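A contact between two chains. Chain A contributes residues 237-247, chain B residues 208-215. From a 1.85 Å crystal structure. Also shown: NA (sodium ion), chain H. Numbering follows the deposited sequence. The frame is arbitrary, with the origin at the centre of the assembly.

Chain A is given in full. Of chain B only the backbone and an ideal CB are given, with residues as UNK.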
# COMPACT_ATOMS: atom_id res chain seq x y z
N PHE A 237 12.12 -2.65 -1.88
CA PHE A 237 11.51 -3.90 -1.43
C PHE A 237 10.65 -3.57 -0.18
O PHE A 237 9.51 -3.98 -0.11
CB PHE A 237 12.59 -4.95 -1.03
CG PHE A 237 11.93 -6.15 -0.39
CD1 PHE A 237 11.38 -7.15 -1.17
CD2 PHE A 237 11.80 -6.24 0.99
CE1 PHE A 237 10.71 -8.23 -0.58
CE2 PHE A 237 11.15 -7.32 1.58
CZ PHE A 237 10.61 -8.30 0.79
N GLN A 238 11.22 -2.82 0.78
CA GLN A 238 10.49 -2.43 2.01
C GLN A 238 9.22 -1.64 1.69
O GLN A 238 8.18 -1.93 2.27
CB GLN A 238 11.40 -1.61 2.93
CG GLN A 238 12.49 -2.45 3.59
CD GLN A 238 11.95 -3.37 4.65
OE1 GLN A 238 11.07 -3.00 5.47
NE2 GLN A 238 12.46 -4.60 4.69
N ILE A 239 9.27 -0.69 0.76
CA ILE A 239 8.06 0.09 0.38
C ILE A 239 7.01 -0.86 -0.22
O ILE A 239 5.88 -0.87 0.22
CB ILE A 239 8.41 1.19 -0.66
CG1 ILE A 239 9.31 2.26 -0.01
CG2 ILE A 239 7.11 1.86 -1.27
CD1 ILE A 239 10.06 3.06 -0.99
N ALA A 240 7.41 -1.65 -1.22
CA ALA A 240 6.49 -2.58 -1.88
C ALA A 240 5.85 -3.53 -0.89
O ALA A 240 4.64 -3.72 -0.93
CB ALA A 240 7.22 -3.37 -2.97
N GLN A 241 6.66 -4.13 -0.01
CA GLN A 241 6.15 -5.08 0.94
C GLN A 241 5.18 -4.45 1.90
O GLN A 241 4.18 -5.07 2.16
CB GLN A 241 7.28 -5.73 1.78
CG GLN A 241 6.76 -6.84 2.70
CD GLN A 241 7.81 -7.47 3.60
OE1 GLN A 241 8.00 -8.68 3.61
NE2 GLN A 241 8.51 -6.69 4.39
N SER A 242 5.52 -3.30 2.51
CA SER A 242 4.65 -2.67 3.49
C SER A 242 3.28 -2.44 2.90
O SER A 242 2.28 -2.81 3.51
CB SER A 242 5.21 -1.31 3.95
OG SER A 242 6.38 -1.41 4.75
N LEU A 243 3.24 -1.81 1.73
CA LEU A 243 1.97 -1.46 1.10
C LEU A 243 1.18 -2.67 0.61
O LEU A 243 -0.04 -2.66 0.77
CB LEU A 243 2.18 -0.41 0.01
CG LEU A 243 2.93 0.85 0.50
CD1 LEU A 243 3.09 1.85 -0.61
CD2 LEU A 243 2.28 1.46 1.78
N GLN A 244 1.85 -3.70 0.06
CA GLN A 244 1.16 -4.92 -0.39
C GLN A 244 0.52 -5.56 0.84
O GLN A 244 -0.61 -6.00 0.79
CB GLN A 244 2.17 -5.91 -0.98
CG GLN A 244 1.59 -7.19 -1.57
CD GLN A 244 0.56 -6.94 -2.64
OE1 GLN A 244 0.88 -6.74 -3.82
NE2 GLN A 244 -0.70 -6.95 -2.26
N VAL A 245 1.27 -5.65 1.96
CA VAL A 245 0.74 -6.27 3.18
C VAL A 245 -0.52 -5.55 3.69
O VAL A 245 -1.52 -6.21 3.99
CB VAL A 245 1.83 -6.39 4.26
CG1 VAL A 245 1.22 -6.66 5.64
CG2 VAL A 245 2.82 -7.47 3.89
N ILE A 246 -0.47 -4.23 3.82
CA ILE A 246 -1.63 -3.49 4.30
C ILE A 246 -2.79 -3.71 3.35
O ILE A 246 -3.86 -4.02 3.80
CB ILE A 246 -1.36 -1.96 4.48
CG1 ILE A 246 -0.32 -1.75 5.63
CG2 ILE A 246 -2.69 -1.22 4.79
CD1 ILE A 246 0.25 -0.34 5.63
N SER A 247 -2.56 -3.54 2.04
CA SER A 247 -3.64 -3.73 1.04
C SER A 247 -4.26 -5.15 1.15
O SER A 247 -5.49 -5.28 1.15
CB SER A 247 -3.06 -3.57 -0.38
OG SER A 247 -4.13 -3.59 -1.30
N UNK B 208 8.39 2.76 8.70
CA UNK B 208 8.08 4.15 8.37
C UNK B 208 6.93 4.16 7.34
O UNK B 208 5.97 4.86 7.54
CB UNK B 208 9.31 4.87 7.83
N UNK B 209 7.05 3.39 6.25
CA UNK B 209 6.00 3.34 5.24
C UNK B 209 4.78 2.61 5.79
O UNK B 209 3.63 2.99 5.51
CB UNK B 209 6.51 2.66 3.97
N UNK B 210 5.02 1.55 6.56
CA UNK B 210 3.91 0.76 7.12
C UNK B 210 3.02 1.65 8.02
O UNK B 210 1.81 1.75 7.82
CB UNK B 210 4.45 -0.43 7.92
N UNK B 211 3.65 2.32 8.98
CA UNK B 211 2.91 3.18 9.91
C UNK B 211 2.30 4.43 9.24
O UNK B 211 1.21 4.77 9.58
CB UNK B 211 3.84 3.62 11.04
N UNK B 212 3.01 5.11 8.33
CA UNK B 212 2.43 6.28 7.68
C UNK B 212 1.20 5.86 6.85
O UNK B 212 0.15 6.47 6.96
CB UNK B 212 3.47 6.97 6.80
N UNK B 213 1.31 4.79 6.05
CA UNK B 213 0.19 4.31 5.23
C UNK B 213 -1.00 3.85 6.08
O UNK B 213 -2.17 4.11 5.76
CB UNK B 213 0.66 3.16 4.34
N UNK B 214 -0.72 3.17 7.16
CA UNK B 214 -1.75 2.67 8.06
C UNK B 214 -2.43 3.85 8.71
O UNK B 214 -3.66 3.90 8.71
CB UNK B 214 -1.17 1.73 9.11
N UNK B 215 -1.64 4.81 9.26
CA UNK B 215 -2.21 6.01 9.90
C UNK B 215 -3.02 6.81 8.85
O UNK B 215 -4.06 7.35 9.19
CB UNK B 215 -1.11 6.88 10.51
NA NA H . 8.26 -3.54 4.67

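Position 208 of chain B has its CA-to-CB bond directed sideways, and its ideal CB finds nothing of the chain A stretch within 5.5 Å. Chain A therefore sets no condition here beyond what the helical backbone tolerates. The residue is Val208(B), with chi1 in the t well.

Position 209 is different. Its CB points toward chain A, with the ideal CB 4.1 Å from Ser242(A) OG and 4.7 Å from Ile239(A) CA. The helix axes approach to 8.6 Å, so a small side chain is favoured, and chain A offers a hydroxyl as well as the apolar flank of Ile239(A). Alanine, serine, valine or threonine would all be reasonable. The deposited Thr209(B) answers both features: in the p rotamer its OG1 lies 3.0 Å from Ser242(A) OG, while its CG2 packs 3.9 Å from Ile239(A) CG1.

At position 210 the CB points sideways, yet the backbone comes very close: the CA of residue 210 in chain B is 5.0 Å from Ser242(A) CA. The ideal CB stands 3.8 Å from Ser242(A) OG and 4.8 Å from Ile246(A) CD1. A short polar group suits the first neighbour, so serine, threonine or perhaps cysteine could serve. It is Thr210(B), whose OG1, placed by the m rotamer, forms a short 2.6 Å hydrogen bond with Ser242(A) OG. That same serine oxygen binds the sodium ion, NA to Ser242(A) OG being 2.8 Å, so the contact between the chains adjoins a metal site. The threonine methyl is turned to the apolar side, CG2 lying 4.4 Å from Ile246(A) CD1.

Position 211 points away from chain A, and 212 points sideways beyond its reach; neither choice can be read from this contact. They are Ala211(B) and Ile212(B).

Position 213, one turn after 209, again points toward chain A. Its ideal CB is already 3.5 Å from Leu243(A) CD2, a tight approach, and 3.8 Å from Ile246(A) CD1. Such apolar crowding calls for glycine or alanine. Ala213(B) fills the place with a single methyl, packing against both chain A side chains at those same distances.

At position 214 the CB points sideways, 4.3 Å from Ile246(A) CD1. Many side chains could start here, including a large one that turns outward. Phe214(B) does so: its CB keeps the 4.3 Å contact with Ile246(A) CD1, while chi1 near t carries the ring away from chain A.

Position 215 is out of reach and unconstrained by this stretch; it is Ala215(B).

Chain B (208-215) VTTAIAFA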
# COMPACT_ATOMS: atom_id res chain seq x y z
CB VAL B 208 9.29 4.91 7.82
CG1 VAL B 208 8.86 6.26 7.24
CG2 VAL B 208 10.33 5.11 8.92
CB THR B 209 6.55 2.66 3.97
OG1 THR B 209 7.19 1.43 4.30
CG2 THR B 209 7.58 3.50 3.30
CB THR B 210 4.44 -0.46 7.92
OG1 THR B 210 5.14 -1.34 7.06
CG2 THR B 210 3.30 -1.25 8.60
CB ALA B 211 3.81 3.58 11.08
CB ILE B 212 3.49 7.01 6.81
CG1 ILE B 212 4.52 7.69 7.73
CG2 ILE B 212 2.79 8.05 5.92
CD1 ILE B 212 5.82 8.18 7.01
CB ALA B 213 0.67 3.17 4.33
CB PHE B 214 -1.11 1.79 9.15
CG PHE B 214 -2.07 1.47 10.26
CD1 PHE B 214 -2.92 0.37 10.17
CD2 PHE B 214 -2.17 2.28 11.38
CE1 PHE B 214 -3.83 0.10 11.19
CE2 PHE B 214 -3.05 1.99 12.39
CZ PHE B 214 -3.88 0.91 12.29
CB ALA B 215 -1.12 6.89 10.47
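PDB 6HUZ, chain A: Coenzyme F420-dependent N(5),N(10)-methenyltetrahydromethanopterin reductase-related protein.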